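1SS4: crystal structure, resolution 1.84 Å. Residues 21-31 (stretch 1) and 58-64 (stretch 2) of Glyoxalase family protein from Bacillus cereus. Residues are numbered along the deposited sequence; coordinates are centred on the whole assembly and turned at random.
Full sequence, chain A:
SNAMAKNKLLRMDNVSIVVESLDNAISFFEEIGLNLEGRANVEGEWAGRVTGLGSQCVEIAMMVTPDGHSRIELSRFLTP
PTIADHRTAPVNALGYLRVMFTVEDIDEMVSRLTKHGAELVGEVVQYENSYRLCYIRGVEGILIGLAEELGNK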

# COMPACT_ATOMS: atom_id res chain seq x y z
N SER A 21 -2.15 -3.63 17.20
CA SER A 21 -1.04 -4.25 17.94
C SER A 21 0.20 -4.37 17.06
O SER A 21 0.20 -5.12 16.08
CB SER A 21 -1.43 -5.65 18.42
OG SER A 21 -0.28 -6.37 18.86
N LEU A 22 1.25 -3.63 17.40
CA LEU A 22 2.49 -3.70 16.63
C LEU A 22 3.09 -5.11 16.79
O LEU A 22 3.55 -5.72 15.81
CB LEU A 22 3.47 -2.62 17.10
CG LEU A 22 4.49 -2.14 16.07
CD1 LEU A 22 3.75 -1.65 14.81
CD2 LEU A 22 5.34 -1.03 16.66
N ASP A 23 3.09 -5.63 18.01
CA ASP A 23 3.63 -6.97 18.21
C ASP A 23 2.98 -8.01 17.29
O ASP A 23 3.67 -8.81 16.66
CB ASP A 23 3.44 -7.43 19.66
CG ASP A 23 4.37 -6.73 20.63
OD1 ASP A 23 5.42 -6.21 20.19
OD2 ASP A 23 4.06 -6.71 21.84
N ASN A 24 1.64 -8.01 17.23
CA ASN A 24 0.95 -8.99 16.39
C ASN A 24 1.19 -8.79 14.90
O ASN A 24 1.32 -9.76 14.14
CB ASN A 24 -0.56 -8.97 16.64
CG ASN A 24 -0.94 -9.50 18.00
OD1 ASN A 24 -0.19 -10.25 18.62
ND2 ASN A 24 -2.13 -9.12 18.47
N ALA A 25 1.21 -7.53 14.46
CA ALA A 25 1.42 -7.23 13.04
C ALA A 25 2.84 -7.63 12.62
O ALA A 25 3.04 -8.25 11.58
CB ALA A 25 1.17 -5.75 12.76
N ILE A 26 3.83 -7.29 13.45
CA ILE A 26 5.21 -7.68 13.17
C ILE A 26 5.25 -9.21 13.03
O ILE A 26 5.78 -9.75 12.07
CB ILE A 26 6.18 -7.26 14.31
CG1 ILE A 26 6.29 -5.73 14.37
CG2 ILE A 26 7.56 -7.87 14.08
CD1 ILE A 26 7.18 -5.22 15.48
N SER A 27 4.65 -9.91 13.99
CA SER A 27 4.66 -11.37 13.95
C SER A 27 4.07 -11.91 12.65
O SER A 27 4.63 -12.82 12.03
CB SER A 27 3.87 -11.92 15.14
OG SER A 27 3.69 -13.32 15.02
N PHE A 28 2.95 -11.35 12.22
CA PHE A 28 2.29 -11.78 11.00
C PHE A 28 3.15 -11.58 9.74
O PHE A 28 3.30 -12.49 8.93
CB PHE A 28 0.97 -11.03 10.83
CG PHE A 28 0.25 -11.37 9.55
CD1 PHE A 28 -0.33 -12.63 9.38
CD2 PHE A 28 0.17 -10.45 8.52
CE1 PHE A 28 -0.97 -12.96 8.19
CE2 PHE A 28 -0.46 -10.77 7.32
CZ PHE A 28 -1.04 -12.03 7.15
N PHE A 29 3.72 -10.39 9.57
CA PHE A 29 4.52 -10.17 8.38
C PHE A 29 5.82 -10.98 8.41
O PHE A 29 6.36 -11.31 7.36
CB PHE A 29 4.72 -8.67 8.17
CG PHE A 29 3.48 -8.00 7.61
CD1 PHE A 29 3.14 -8.17 6.27
CD2 PHE A 29 2.62 -7.29 8.43
CE1 PHE A 29 1.94 -7.66 5.75
CE2 PHE A 29 1.40 -6.77 7.92
CZ PHE A 29 1.07 -6.95 6.58
N GLU A 30 6.28 -11.34 9.61
CA GLU A 30 7.48 -12.18 9.70
C GLU A 30 7.15 -13.54 9.11
O GLU A 30 7.97 -14.13 8.41
CB GLU A 30 7.94 -12.33 11.15
CG GLU A 30 8.66 -11.11 11.68
CD GLU A 30 8.94 -11.20 13.16
OE1 GLU A 30 8.46 -12.17 13.79
OE2 GLU A 30 9.63 -10.30 13.69
N GLU A 31 5.93 -14.02 9.38
CA GLU A 31 5.45 -15.31 8.87
C GLU A 31 5.33 -15.28 7.35
O GLU A 31 5.54 -16.29 6.68
CB GLU A 31 4.09 -15.64 9.48
CG GLU A 31 4.11 -15.96 10.96
CD GLU A 31 4.69 -17.34 11.26
OE1 GLU A 31 4.25 -18.32 10.62
OE2 GLU A 31 5.57 -17.43 12.13
N VAL A 58 3.64 7.82 18.33
CA VAL A 58 3.37 6.61 17.58
C VAL A 58 4.54 5.66 17.67
O VAL A 58 5.69 6.09 17.78
CB VAL A 58 3.12 6.93 16.10
CG1 VAL A 58 2.81 5.67 15.34
CG2 VAL A 58 1.96 7.90 15.97
N GLU A 59 4.26 4.36 17.69
CA GLU A 59 5.33 3.38 17.70
C GLU A 59 5.38 2.86 16.26
O GLU A 59 4.34 2.51 15.67
CB GLU A 59 5.03 2.23 18.65
CG GLU A 59 6.24 1.32 18.87
CD GLU A 59 5.92 0.11 19.73
OE1 GLU A 59 4.74 -0.02 20.13
OE2 GLU A 59 6.84 -0.70 19.99
N ILE A 60 6.58 2.81 15.71
CA ILE A 60 6.79 2.39 14.33
C ILE A 60 7.70 1.17 14.19
O ILE A 60 8.63 0.99 14.98
CB ILE A 60 7.42 3.55 13.52
CG1 ILE A 60 6.41 4.69 13.39
CG2 ILE A 60 7.86 3.08 12.15
CD1 ILE A 60 7.02 5.95 12.83
N ALA A 61 7.41 0.34 13.20
CA ALA A 61 8.20 -0.85 12.92
C ALA A 61 8.37 -0.94 11.41
O ALA A 61 7.39 -0.86 10.67
CB ALA A 61 7.52 -2.09 13.45
N MSE A 62 9.60 -1.10 10.94
CA MSE A 62 9.84 -1.19 9.51
C MSE A 62 10.19 -2.61 9.11
O MSE A 62 11.14 -3.20 9.63
CB MSE A 62 10.96 -0.23 9.11
CG MSE A 62 11.16 -0.08 7.61
SE MSE A 62 9.66 0.81 6.70
CE MSE A 62 10.02 2.68 7.21
N MSE A 63 9.40 -3.17 8.19
CA MSE A 63 9.61 -4.53 7.67
C MSE A 63 10.21 -4.41 6.27
O MSE A 63 9.79 -3.57 5.48
CB MSE A 63 8.27 -5.27 7.52
CG MSE A 63 7.32 -5.23 8.70
SE MSE A 63 8.09 -6.09 10.26
CE MSE A 63 8.07 -7.94 9.68
N VAL A 64 11.14 -5.29 5.94
CA VAL A 64 11.75 -5.28 4.62
C VAL A 64 11.69 -6.67 4.00
O VAL A 64 11.76 -7.69 4.70
CB VAL A 64 13.22 -4.80 4.68
CG1 VAL A 64 14.09 -5.82 5.46
CG2 VAL A 64 13.75 -4.59 3.26

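How do the two backbones lie against each other? Residues 22-31 form a helix and residues 58-64 a strand, and their N-to-C directions differ by only 6°, so the two run nearly parallel, with a closest approach between axes of 9.7 Å. Two CA pairs mark the register: Leu22 CA lies 7.4 Å from Ala61 CA, and Phe29 CA lies 7.6 Å from Met63 CA. No hydrogen bond crosses between the stretches. Within the helix the backbone forms its usual bonds, such as Ile26 N to Leu22 O at 2.8 Å and Phe29 N to Ala25 O at 3.0 Å, and what joins it to the strand is packing, mostly between side chains.

Does the capped start of the helix take part in the contact? Ser21 sits at the N-cap position, and its side chain accepts a hydrogen bond from the backbone of Asn24, with Asn24 N 3.0 Å from Ser21 OG and an N-H...acceptor angle of 165°. The first turn of a helix has amide groups with no preceding carbonyl to receive them, and this nearly straight bond supplies one with an acceptor. The CA-to-CB bond of Ser21 points away from the strand, which covers none of its area, so the cap stays outside the contact, while Leu22, the next residue, points toward it.

Which side chains meet at the beginning of the helix? The strand alternates: Glu59, Ala61 and Met63 point toward the helix, whereas Ile60, between the first two, points away. Leu22 lies over the first part of this row. Its CG is 4.0 Å from Ala61 CB, and its CD2 comes within 3.3 Å of Glu59 CD, a close contact between a methyl group and a carboxylate carbon. Both carboxylate oxygens of Glu59 are hydrogen-bonded elsewhere in the structure, so this buried acid is not left unsatisfied beside the leucine. One turn on, Ile26 points sideways, yet its extended side chain (chi1 m, chi2 t) brings CD1 to 3.7 Å from Ala61 CB. The small methyl of Ala61 is thus touched by both Leu22 and Ile26.

How does the contact continue along the helix? Here Met63, a selenomethionine, does the reaching. All three of its chi angles are in the m well, and the curled chain carries CE in among Ile26, Phe29 and Glu30. That methyl, Met63 CE, lies 3.8 Å from the backbone Ile26 O, 3.7 Å from Phe29 CB and 3.8 Å from Glu30 CG, while Met63 SE is 4.2 Å from Ile26 CG2. Met63 has the largest area covered by the opposing stretch, 89 Å², slightly more than the 82 Å² of Leu22. Phe29 starts out toward the strand, but the end of its side chain leads away, so its closest atom to Met63 is CB rather than any atom of the ring. Glu30 is exposed and points sideways, meeting the selenomethionine methyl through the aliphatic part of its chain.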